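Local structure of alpha-1,4-endofucoidanase (Mariniflexile fucanivorans, 6DLH) at residues 48-53 / 63-68; 81-86 / 128-133; 383-388 / 396-401. The protein hydrolyses alpha-1,4 linkages within fucoidan as a retaining, endo-acting enzyme of glycoside hydrolase family 107, and carries several bound calcium ions. All coordinates share one frame; numbering follows the deposited sequence.

Interaction 1: residues 48-53 / 63-68; sequences MLWLPE and IRIDDF
Trp50 packs its indole against Ile65, which covers one face, while Phe68 meets the pyrrole end obliquely from the same side. Ile65 CG1 sits 3.6 Å from the centroid of the five-membered ring of Trp50 and only 13° off the ring normal, a CH-pi contact. That methylene gets there because CG1 is anti to the backbone N (chi1 -162°), and the unbranched end of the isoleucine then runs on across the indole with CD1. Pro52 CD lies over the opposite face, toward the rim. Ile63 comes from the edge, its methyl CG2 near the ring plane and 3.7 Å from Trp50 CH2. Seen from Phe68, Trp50 CD1 lies over the face of the phenyl, 3.6 Å from Phe68 CG. The two planes meet obliquely, at 45°. At the far tip of the phenyl, Phe68 CZ takes a Met-aromatic contact from Met48 SD at 4.0 Å, for which a flexible thioether is well suited. The indole N-H is spent on the backbone O of Leu395. An alanine in place of Trp50 would probably leave that carbonyl without its donor and open a gap between Ile65, Phe68 and Ile63. Strand 46-49 is here joined to the start of helix 66-71, the first half of a beta-alpha-beta unit completed by strand 80-84, as expected of a beta/alpha-barrel-like catalytic domain.

Interaction 2: residues 81-86 / 128-133; sequences VQLPLT and DPLLSW
Leu83 points from its strand toward Leu130 and Trp133 of the helix, and its two methyls divide the work. CD1 reaches Trp133 CB at 3.9 Å and touches Leu130 CD1 as well, while CD2 lies 4.0 Å from Trp133 CE3, oblique to the indole. The next residue, Pro84, crosses Trp133 at about a right angle, its CG 4.0 Å from CZ3 of the benzene ring. Leu130 bridges along the strand: CD1 packs 3.7 Å from the backbone O of Pro84, and CD2 meets Leu85 CD1 at 4.2 Å. Branched leucines suit this layer, since each can touch two neighbours at once. Helix 129-133 runs almost antiparallel to strand 81-84, at 173° and 10.0 Å between the axes, the packing of a helix on a parallel sheet in a beta-alpha-beta crossover; the chain returns as strand 143-149, whose Ile146 also touches Leu83 and Leu85. One shell out, the rotation of Trp133 is held by a hydrogen bond from NE1 to the backbone O of Ile63 and by an edge-to-face pairing with Trp50. The helix begins at Asp128, the N-cap, whose OD1 accepts a weak bond from Leu131 N at 3.3 Å. Its other oxygen, OD2, is hydrogen-bonded to Tyr216 OH on helix 198-216.

Interaction 3: residues 383-388 / 396-401; sequences PLVRTN and TLQPYA
Leu384 and Leu397 face each other as an antiparallel non-hydrogen-bonded pair with CA atoms 4.3 Å apart, flanked by the bonds Gln398 N to Pro383 O and Val385 N to Thr396 O, both 3.0 Å long. The second points nearly along the C=O axis of Thr396. Short CA-H...O contacts fill the space between, the closer from Leu384 CA to Thr396 O at 3.1 Å. Although the two side chains diverge from the pair, their ends meet again, Leu384 CD2 lying 4.2 Å from Leu397 CD2, and form an apolar patch. Next to it Pro383 offers its rigid ring to the first turn of the helix: CD rests 3.7 Å from Ala401 CB, where a small residue leaves room, and CG lies 3.7 Å from Tyr400 CZ. The tyrosine hydroxyl is hydrogen-bonded to the backbone O of Gly354, which helps to hold the phenol beside the proline. The chain of Gln398, at the N-cap position, bends at chi2 (-75°), bringing CD toward Val385 CG2; its NE2 donates to a water at 2.8 Å that in turn donates to Leu384 O. Val385 and Arg386 both face Val394 in a classic beta bulge. Residues 396-398 thus lead from strand 394-395 into helix 399-415, with the loop after strand 377-379 paired against them, while Leu397 leans on Phe68 of helix 66-71 and Leu384 on Trp50 just past strand 46-49.

The three contacts come in series along the chain and lie round the seven-stranded parallel sheet, probably the core of the catalytic domain. Interactions 1 and 2, centres about 8 Å apart, share this sheet, in which strands 46-49 and 80-84 are neighbours; Met48 O probably takes a hydrogen bond from Gln82 N. They therefore form neighbouring strand-helix units of one core. Interaction 3 lies about 10 Å from interaction 1, centre to centre, and touches it through a probable hydrogen bond from Glu53 N to Thr387 O. Interactions 2 and 3 do not touch, their centres about 17 Å apart, so 48-53 / 63-68 lies between the other two and touches both.

Interaction 1: residues 48-53 / 63-68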
loop_
_atom_site.group_PDB
_atom_site.type_symbol
_atom_site.label_atom_id
_atom_site.label_comp_id
_atom_site.label_asym_id
_atom_site.label_seq_id
_atom_site.Cartn_x
_atom_site.Cartn_y
_atom_site.Cartn_z
ATOM N N MET A 48 -7.309 1.041 -12.060
ATOM C CA MET A 48 -6.966 -0.258 -11.506
ATOM C C MET A 48 -6.915 -0.125 -9.985
ATOM O O MET A 48 -7.046 0.982 -9.457
ATOM C CB MET A 48 -5.605 -0.737 -12.028
ATOM C CG MET A 48 -5.464 -0.640 -13.535
ATOM S SD MET A 48 -3.879 -1.254 -14.158
ATOM C CE MET A 48 -4.123 -3.030 -14.139
ATOM N N LEU A 49 -6.735 -1.257 -9.290
ATOM C CA LEU A 49 -6.735 -1.254 -7.837
ATOM C C LEU A 49 -5.514 -2.007 -7.327
ATOM O O LEU A 49 -5.279 -3.145 -7.733
ATOM C CB LEU A 49 -8.022 -1.903 -7.307
ATOM C CG LEU A 49 -8.090 -2.030 -5.783
ATOM C CD1 LEU A 49 -8.141 -0.658 -5.133
ATOM C CD2 LEU A 49 -9.285 -2.869 -5.337
ATOM N N TRP A 50 -4.777 -1.370 -6.406
ATOM C CA TRP A 50 -3.611 -1.976 -5.782
ATOM C C TRP A 50 -3.752 -1.901 -4.264
ATOM O O TRP A 50 -3.618 -0.830 -3.663
ATOM C CB TRP A 50 -2.329 -1.302 -6.291
ATOM C CG TRP A 50 -1.059 -2.022 -5.968
ATOM C CD1 TRP A 50 -0.481 -3.039 -6.672
ATOM C CD2 TRP A 50 -0.171 -1.745 -4.869
ATOM N NE1 TRP A 50 0.695 -3.422 -6.085
ATOM C CE2 TRP A 50 0.911 -2.648 -4.976
ATOM C CE3 TRP A 50 -0.190 -0.833 -3.806
ATOM C CZ2 TRP A 50 1.966 -2.650 -4.063
ATOM C CZ3 TRP A 50 0.854 -0.836 -2.904
ATOM C CH2 TRP A 50 1.912 -1.738 -3.031
ATOM N N LEU A 51 -4.069 -3.049 -3.654
ATOM C CA LEU A 51 -4.497 -3.049 -2.264
ATOM C C LEU A 51 -3.849 -4.216 -1.523
ATOM O O LEU A 51 -4.306 -5.357 -1.599
ATOM C CB LEU A 51 -6.031 -3.080 -2.207
ATOM C CG LEU A 51 -6.679 -3.120 -0.823
ATOM C CD1 LEU A 51 -6.252 -1.927 0.022
ATOM C CD2 LEU A 51 -8.201 -3.167 -0.931
ATOM N N PRO A 52 -2.736 -3.967 -0.797
ATOM C CA PRO A 52 -2.191 -4.959 0.134
ATOM C C PRO A 52 -3.071 -5.063 1.376
ATOM O O PRO A 52 -3.851 -4.152 1.677
ATOM C CB PRO A 52 -0.804 -4.412 0.509
ATOM C CG PRO A 52 -0.547 -3.296 -0.484
ATOM C CD PRO A 52 -1.910 -2.757 -0.880
ATOM N N GLU A 53 -2.933 -6.185 2.088
ATOM C CA GLU A 53 -3.754 -6.439 3.257
ATOM C C GLU A 53 -2.876 -6.622 4.494
ATOM O O GLU A 53 -1.685 -6.918 4.383
ATOM C CB GLU A 53 -4.638 -7.661 3.019
ATOM C CG GLU A 53 -5.712 -7.415 1.972
ATOM C CD GLU A 53 -6.619 -8.603 1.714
ATOM O OE1 GLU A 53 -6.798 -9.413 2.645
ATOM O OE2 GLU A 53 -7.138 -8.716 0.583
ATOM N N ILE A 63 6.990 -1.191 1.741
ATOM C CA ILE A 63 6.255 -1.823 0.656
ATOM C C ILE A 63 6.210 -0.851 -0.517
ATOM O O ILE A 63 6.068 0.352 -0.310
ATOM C CB ILE A 63 4.858 -2.286 1.123
ATOM C CG1 ILE A 63 4.963 -3.429 2.144
ATOM C CG2 ILE A 63 3.953 -2.642 -0.056
ATOM C CD1 ILE A 63 5.736 -4.648 1.665
ATOM N N ARG A 64 6.359 -1.388 -1.739
ATOM C CA ARG A 64 6.526 -0.556 -2.924
ATOM C C ARG A 64 5.614 -1.049 -4.049
ATOM O O ARG A 64 5.343 -2.240 -4.149
ATOM C CB ARG A 64 8.003 -0.543 -3.340
ATOM C CG ARG A 64 8.939 0.057 -2.297
ATOM C CD ARG A 64 8.647 1.537 -2.127
ATOM N NE ARG A 64 9.562 2.245 -1.249
ATOM C CZ ARG A 64 9.270 2.626 -0.010
ATOM N NH1 ARG A 64 8.103 2.308 0.526
ATOM N NH2 ARG A 64 10.147 3.326 0.690
ATOM N N ILE A 65 5.173 -0.120 -4.911
ATOM C CA ILE A 65 4.284 -0.444 -6.017
ATOM C C ILE A 65 5.074 -0.694 -7.308
ATOM O O ILE A 65 4.475 -0.963 -8.352
ATOM C CB ILE A 65 3.208 0.650 -6.192
ATOM C CG1 ILE A 65 2.024 0.141 -7.025
ATOM C CG2 ILE A 65 3.816 1.927 -6.774
ATOM C CD1 ILE A 65 0.821 1.061 -7.043
ATOM N N ASP A 66 6.414 -0.627 -7.241
ATOM C CA ASP A 66 7.273 -0.581 -8.422
ATOM C C ASP A 66 7.192 -1.848 -9.276
ATOM O O ASP A 66 7.232 -1.764 -10.501
ATOM C CB ASP A 66 8.715 -0.189 -8.082
ATOM C CG ASP A 66 8.786 1.220 -7.526
ATOM O OD1 ASP A 66 8.372 1.404 -6.361
ATOM O OD2 ASP A 66 9.210 2.128 -8.274
ATOM N N ASP A 67 7.116 -3.017 -8.637
ATOM C CA ASP A 67 7.007 -4.273 -9.365
ATOM C C ASP A 67 5.713 -4.288 -10.179
ATOM O O ASP A 67 5.709 -4.704 -11.339
ATOM C CB ASP A 67 7.122 -5.481 -8.431
ATOM C CG ASP A 67 8.540 -5.731 -7.939
ATOM O OD1 ASP A 67 9.473 -5.121 -8.498
ATOM O OD2 ASP A 67 8.704 -6.544 -7.005
ATOM N N PHE A 68 4.620 -3.826 -9.557
ATOM C CA PHE A 68 3.341 -3.727 -10.238
ATOM C C PHE A 68 3.509 -2.851 -11.478
ATOM O O PHE A 68 3.122 -3.240 -12.577
ATOM C CB PHE A 68 2.242 -3.249 -9.283
ATOM C CG PHE A 68 0.931 -2.850 -9.926
ATOM C CD1 PHE A 68 0.013 -3.808 -10.336
ATOM C CD2 PHE A 68 0.601 -1.515 -10.102
ATOM C CE1 PHE A 68 -1.199 -3.440 -10.901
ATOM C CE2 PHE A 68 -0.614 -1.142 -10.662
ATOM C CZ PHE A 68 -1.516 -2.107 -11.059
#

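Interaction 2: residues 81-86 / 128-133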
loop_
_atom_site.group_PDB
_atom_site.type_symbol
_atom_site.label_atom_id
_atom_site.label_comp_id
_atom_site.label_asym_id
_atom_site.label_seq_id
_atom_site.Cartn_x
_atom_site.Cartn_y
_atom_site.Cartn_z
ATOM N N VAL A 81 -4.757 4.578 -10.717
ATOM C CA VAL A 81 -4.753 3.445 -9.808
ATOM C C VAL A 81 -5.310 3.906 -8.458
ATOM O O VAL A 81 -4.958 4.984 -7.977
ATOM C CB VAL A 81 -3.329 2.880 -9.651
ATOM C CG1 VAL A 81 -3.266 1.744 -8.631
ATOM C CG2 VAL A 81 -2.730 2.443 -10.981
ATOM N N GLN A 82 -6.170 3.068 -7.856
ATOM C CA GLN A 82 -6.691 3.281 -6.515
ATOM C C GLN A 82 -5.754 2.643 -5.492
ATOM O O GLN A 82 -5.356 1.490 -5.646
ATOM C CB GLN A 82 -8.120 2.737 -6.373
ATOM C CG GLN A 82 -8.699 2.908 -4.969
ATOM C CD GLN A 82 -10.106 2.384 -4.793
ATOM O OE1 GLN A 82 -10.388 1.632 -3.862
ATOM N NE2 GLN A 82 -11.006 2.775 -5.685
ATOM N N LEU A 83 -5.416 3.425 -4.457
ATOM C CA LEU A 83 -4.556 3.010 -3.360
ATOM C C LEU A 83 -5.327 3.138 -2.050
ATOM O O LEU A 83 -6.201 3.992 -1.919
ATOM C CB LEU A 83 -3.333 3.929 -3.301
ATOM C CG LEU A 83 -2.461 3.985 -4.551
ATOM C CD1 LEU A 83 -1.512 5.180 -4.464
ATOM C CD2 LEU A 83 -1.686 2.684 -4.728
ATOM N N PRO A 84 -5.019 2.327 -1.018
ATOM C CA PRO A 84 -5.593 2.565 0.305
ATOM C C PRO A 84 -4.927 3.804 0.893
ATOM O O PRO A 84 -3.764 4.073 0.588
ATOM C CB PRO A 84 -5.141 1.333 1.097
ATOM C CG PRO A 84 -3.862 0.899 0.407
ATOM C CD PRO A 84 -4.105 1.176 -1.059
ATOM N N LEU A 85 -5.702 4.584 1.664
ATOM C CA LEU A 85 -5.153 5.285 2.817
ATOM C C LEU A 85 -5.462 4.441 4.049
ATOM O O LEU A 85 -4.586 4.236 4.884
ATOM C CB LEU A 85 -5.721 6.702 2.950
ATOM C CG LEU A 85 -5.467 7.396 4.294
ATOM C CD1 LEU A 85 -3.984 7.398 4.665
ATOM C CD2 LEU A 85 -6.001 8.824 4.290
ATOM N N THR A 86 -6.707 3.940 4.127
ATOM C CA THR A 86 -7.087 2.930 5.106
ATOM C C THR A 86 -7.517 1.667 4.374
ATOM O O THR A 86 -7.771 1.707 3.173
ATOM C CB THR A 86 -8.229 3.395 6.024
ATOM O OG1 THR A 86 -9.485 2.962 5.495
ATOM C CG2 THR A 86 -8.237 4.890 6.266
ATOM N N ASP A 128 7.208 6.400 4.763
ATOM C CA ASP A 128 5.916 6.791 4.218
ATOM C C ASP A 128 5.655 6.016 2.922
ATOM O O ASP A 128 5.962 6.505 1.835
ATOM C CB ASP A 128 5.827 8.304 3.984
ATOM C CG ASP A 128 4.436 8.748 3.558
ATOM O OD1 ASP A 128 3.557 7.869 3.405
ATOM O OD2 ASP A 128 4.231 9.964 3.388
ATOM N N PRO A 129 5.077 4.793 2.984
ATOM C CA PRO A 129 4.803 4.001 1.778
ATOM C C PRO A 129 3.889 4.685 0.761
ATOM O O PRO A 129 4.125 4.604 -0.442
ATOM C CB PRO A 129 4.144 2.724 2.312
ATOM C CG PRO A 129 4.562 2.660 3.766
ATOM C CD PRO A 129 4.673 4.101 4.216
ATOM N N LEU A 130 2.866 5.393 1.246
ATOM C CA LEU A 130 1.905 6.040 0.368
ATOM C C LEU A 130 2.591 7.075 -0.521
ATOM O O LEU A 130 2.331 7.113 -1.723
ATOM C CB LEU A 130 0.780 6.662 1.203
ATOM C CG LEU A 130 -0.382 7.257 0.409
ATOM C CD1 LEU A 130 -0.995 6.229 -0.533
ATOM C CD2 LEU A 130 -1.442 7.821 1.343
ATOM N N LEU A 131 3.463 7.909 0.064
ATOM C CA LEU A 131 4.157 8.931 -0.707
ATOM C C LEU A 131 4.993 8.271 -1.800
ATOM O O LEU A 131 5.116 8.805 -2.905
ATOM C CB LEU A 131 5.047 9.778 0.211
ATOM C CG LEU A 131 5.856 10.878 -0.484
ATOM C CD1 LEU A 131 4.953 11.850 -1.231
ATOM C CD2 LEU A 131 6.742 11.627 0.506
ATOM N N SER A 132 5.573 7.115 -1.465
ATOM C CA SER A 132 6.327 6.335 -2.430
ATOM C C SER A 132 5.437 5.994 -3.633
ATOM O O SER A 132 5.757 6.348 -4.775
ATOM C CB SER A 132 6.905 5.110 -1.770
ATOM O OG SER A 132 7.716 4.389 -2.679
ATOM N N TRP A 133 4.298 5.344 -3.348
ATOM C CA TRP A 133 3.370 4.882 -4.370
ATOM C C TRP A 133 2.862 6.067 -5.190
ATOM O O TRP A 133 2.818 6.004 -6.423
ATOM C CB TRP A 133 2.208 4.099 -3.747
ATOM C CG TRP A 133 2.578 3.088 -2.703
ATOM C CD1 TRP A 133 3.762 2.423 -2.564
ATOM C CD2 TRP A 133 1.718 2.585 -1.664
ATOM N NE1 TRP A 133 3.707 1.565 -1.496
ATOM C CE2 TRP A 133 2.464 1.645 -0.923
ATOM C CE3 TRP A 133 0.395 2.845 -1.282
ATOM C CZ2 TRP A 133 1.927 0.964 0.168
ATOM C CZ3 TRP A 133 -0.133 2.178 -0.199
ATOM C CH2 TRP A 133 0.627 1.253 0.519
#

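Interaction 3: residues 383-388 / 396-401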
loop_
_atom_site.group_PDB
_atom_site.type_symbol
_atom_site.label_atom_id
_atom_site.label_comp_id
_atom_site.label_asym_id
_atom_site.label_seq_id
_atom_site.Cartn_x
_atom_site.Cartn_y
_atom_site.Cartn_z
ATOM N N PRO A 383 -7.155 -7.982 -9.433
ATOM C CA PRO A 383 -6.585 -8.867 -8.412
ATOM C C PRO A 383 -5.064 -9.049 -8.472
ATOM O O PRO A 383 -4.486 -9.305 -9.532
ATOM C CB PRO A 383 -7.254 -10.214 -8.730
ATOM C CG PRO A 383 -7.470 -10.182 -10.234
ATOM C CD PRO A 383 -7.744 -8.725 -10.560
ATOM N N LEU A 384 -4.423 -8.938 -7.303
ATOM C CA LEU A 384 -3.026 -9.295 -7.148
ATOM C C LEU A 384 -2.953 -10.758 -6.719
ATOM O O LEU A 384 -3.949 -11.318 -6.263
ATOM C CB LEU A 384 -2.400 -8.374 -6.097
ATOM C CG LEU A 384 -2.557 -6.879 -6.359
ATOM C CD1 LEU A 384 -2.012 -6.070 -5.189
ATOM C CD2 LEU A 384 -1.887 -6.472 -7.671
ATOM N N VAL A 385 -1.769 -11.364 -6.848
ATOM C CA VAL A 385 -1.608 -12.793 -6.605
ATOM C C VAL A 385 -1.800 -13.139 -5.121
ATOM O O VAL A 385 -2.497 -14.099 -4.805
ATOM C CB VAL A 385 -0.267 -13.306 -7.167
ATOM C CG1 VAL A 385 0.134 -14.665 -6.596
ATOM C CG2 VAL A 385 -0.284 -13.337 -8.690
ATOM N N ARG A 386 -1.165 -12.381 -4.214
ATOM C CA ARG A 386 -1.268 -12.644 -2.787
ATOM C C ARG A 386 -1.097 -11.333 -2.023
ATOM O O ARG A 386 -0.021 -10.731 -2.012
ATOM C CB ARG A 386 -0.241 -13.703 -2.367
ATOM C CG ARG A 386 -0.524 -14.364 -1.023
ATOM C CD ARG A 386 0.597 -15.266 -0.532
ATOM N NE ARG A 386 0.908 -16.351 -1.447
ATOM C CZ ARG A 386 2.061 -16.502 -2.086
ATOM N NH1 ARG A 386 3.128 -15.806 -1.729
ATOM N NH2 ARG A 386 2.140 -17.348 -3.096
ATOM N N THR A 387 -2.171 -10.895 -1.366
ATOM C CA THR A 387 -2.218 -9.537 -0.850
ATOM C C THR A 387 -1.807 -9.467 0.622
ATOM O O THR A 387 -1.452 -8.394 1.101
ATOM C CB THR A 387 -3.604 -8.921 -1.077
ATOM O OG1 THR A 387 -4.549 -9.814 -0.485
ATOM C CG2 THR A 387 -3.911 -8.699 -2.543
ATOM N N ASN A 388 -1.876 -10.599 1.336
ATOM C CA ASN A 388 -1.587 -10.652 2.766
ATOM C C ASN A 388 -0.094 -10.433 3.015
ATOM O O ASN A 388 0.715 -11.290 2.678
ATOM C CB ASN A 388 -2.042 -11.991 3.355
ATOM C CG ASN A 388 -1.798 -12.147 4.844
ATOM O OD1 ASN A 388 -1.157 -11.309 5.480
ATOM N ND2 ASN A 388 -2.313 -13.226 5.408
ATOM N N THR A 396 1.720 -8.197 -7.478
ATOM C CA THR A 396 1.571 -7.990 -8.910
ATOM C C THR A 396 0.292 -8.701 -9.353
ATOM O O THR A 396 -0.250 -9.493 -8.586
ATOM C CB THR A 396 2.824 -8.461 -9.661
ATOM O OG1 THR A 396 3.049 -9.828 -9.305
ATOM C CG2 THR A 396 4.051 -7.628 -9.351
ATOM N N LEU A 397 -0.168 -8.417 -10.585
ATOM C CA LEU A 397 -1.441 -8.906 -11.094
ATOM C C LEU A 397 -1.388 -10.420 -11.273
ATOM O O LEU A 397 -0.368 -10.976 -11.679
ATOM C CB LEU A 397 -1.756 -8.263 -12.450
ATOM C CG LEU A 397 -2.057 -6.763 -12.470
ATOM C CD1 LEU A 397 -2.227 -6.289 -13.906
ATOM C CD2 LEU A 397 -3.299 -6.428 -11.656
ATOM N N GLN A 398 -2.521 -11.065 -10.976
ATOM C CA GLN A 398 -2.839 -12.367 -11.539
ATOM C C GLN A 398 -2.613 -12.320 -13.050
ATOM O O GLN A 398 -3.037 -11.376 -13.724
ATOM C CB GLN A 398 -4.301 -12.723 -11.262
ATOM C CG GLN A 398 -4.561 -13.157 -9.827
ATOM C CD GLN A 398 -4.058 -14.553 -9.540
ATOM O OE1 GLN A 398 -3.499 -15.228 -10.405
ATOM N NE2 GLN A 398 -4.272 -15.003 -8.315
ATOM N N PRO A 399 -1.928 -13.332 -13.626
ATOM C CA PRO A 399 -1.682 -13.368 -15.066
ATOM C C PRO A 399 -2.941 -13.106 -15.890
ATOM O O PRO A 399 -2.860 -12.418 -16.902
ATOM C CB PRO A 399 -1.140 -14.793 -15.271
ATOM C CG PRO A 399 -0.418 -15.086 -13.972
ATOM C CD PRO A 399 -1.323 -14.478 -12.919
ATOM N N TYR A 400 -4.101 -13.619 -15.452
ATOM C CA TYR A 400 -5.318 -13.437 -16.239
ATOM C C TYR A 400 -5.746 -11.971 -16.278
ATOM O O TYR A 400 -6.276 -11.503 -17.288
ATOM C CB TYR A 400 -6.468 -14.355 -15.807
ATOM C CG TYR A 400 -7.172 -13.950 -14.542
ATOM C CD1 TYR A 400 -8.097 -12.912 -14.527
ATOM C CD2 TYR A 400 -6.899 -14.602 -13.350
ATOM C CE1 TYR A 400 -8.720 -12.519 -13.351
ATOM C CE2 TYR A 400 -7.533 -14.235 -12.173
ATOM C CZ TYR A 400 -8.451 -13.202 -12.178
ATOM O OH TYR A 400 -9.066 -12.868 -11.012
ATOM N N ALA A 401 -5.528 -11.254 -15.174
ATOM C CA ALA A 401 -5.960 -9.866 -15.097
ATOM C C ALA A 401 -5.140 -9.026 -16.072
ATOM O O ALA A 401 -5.703 -8.192 -16.776
ATOM C CB ALA A 401 -5.864 -9.355 -13.677
HETATM O O HOH W 1 -5.324 -13.725 -6.022
#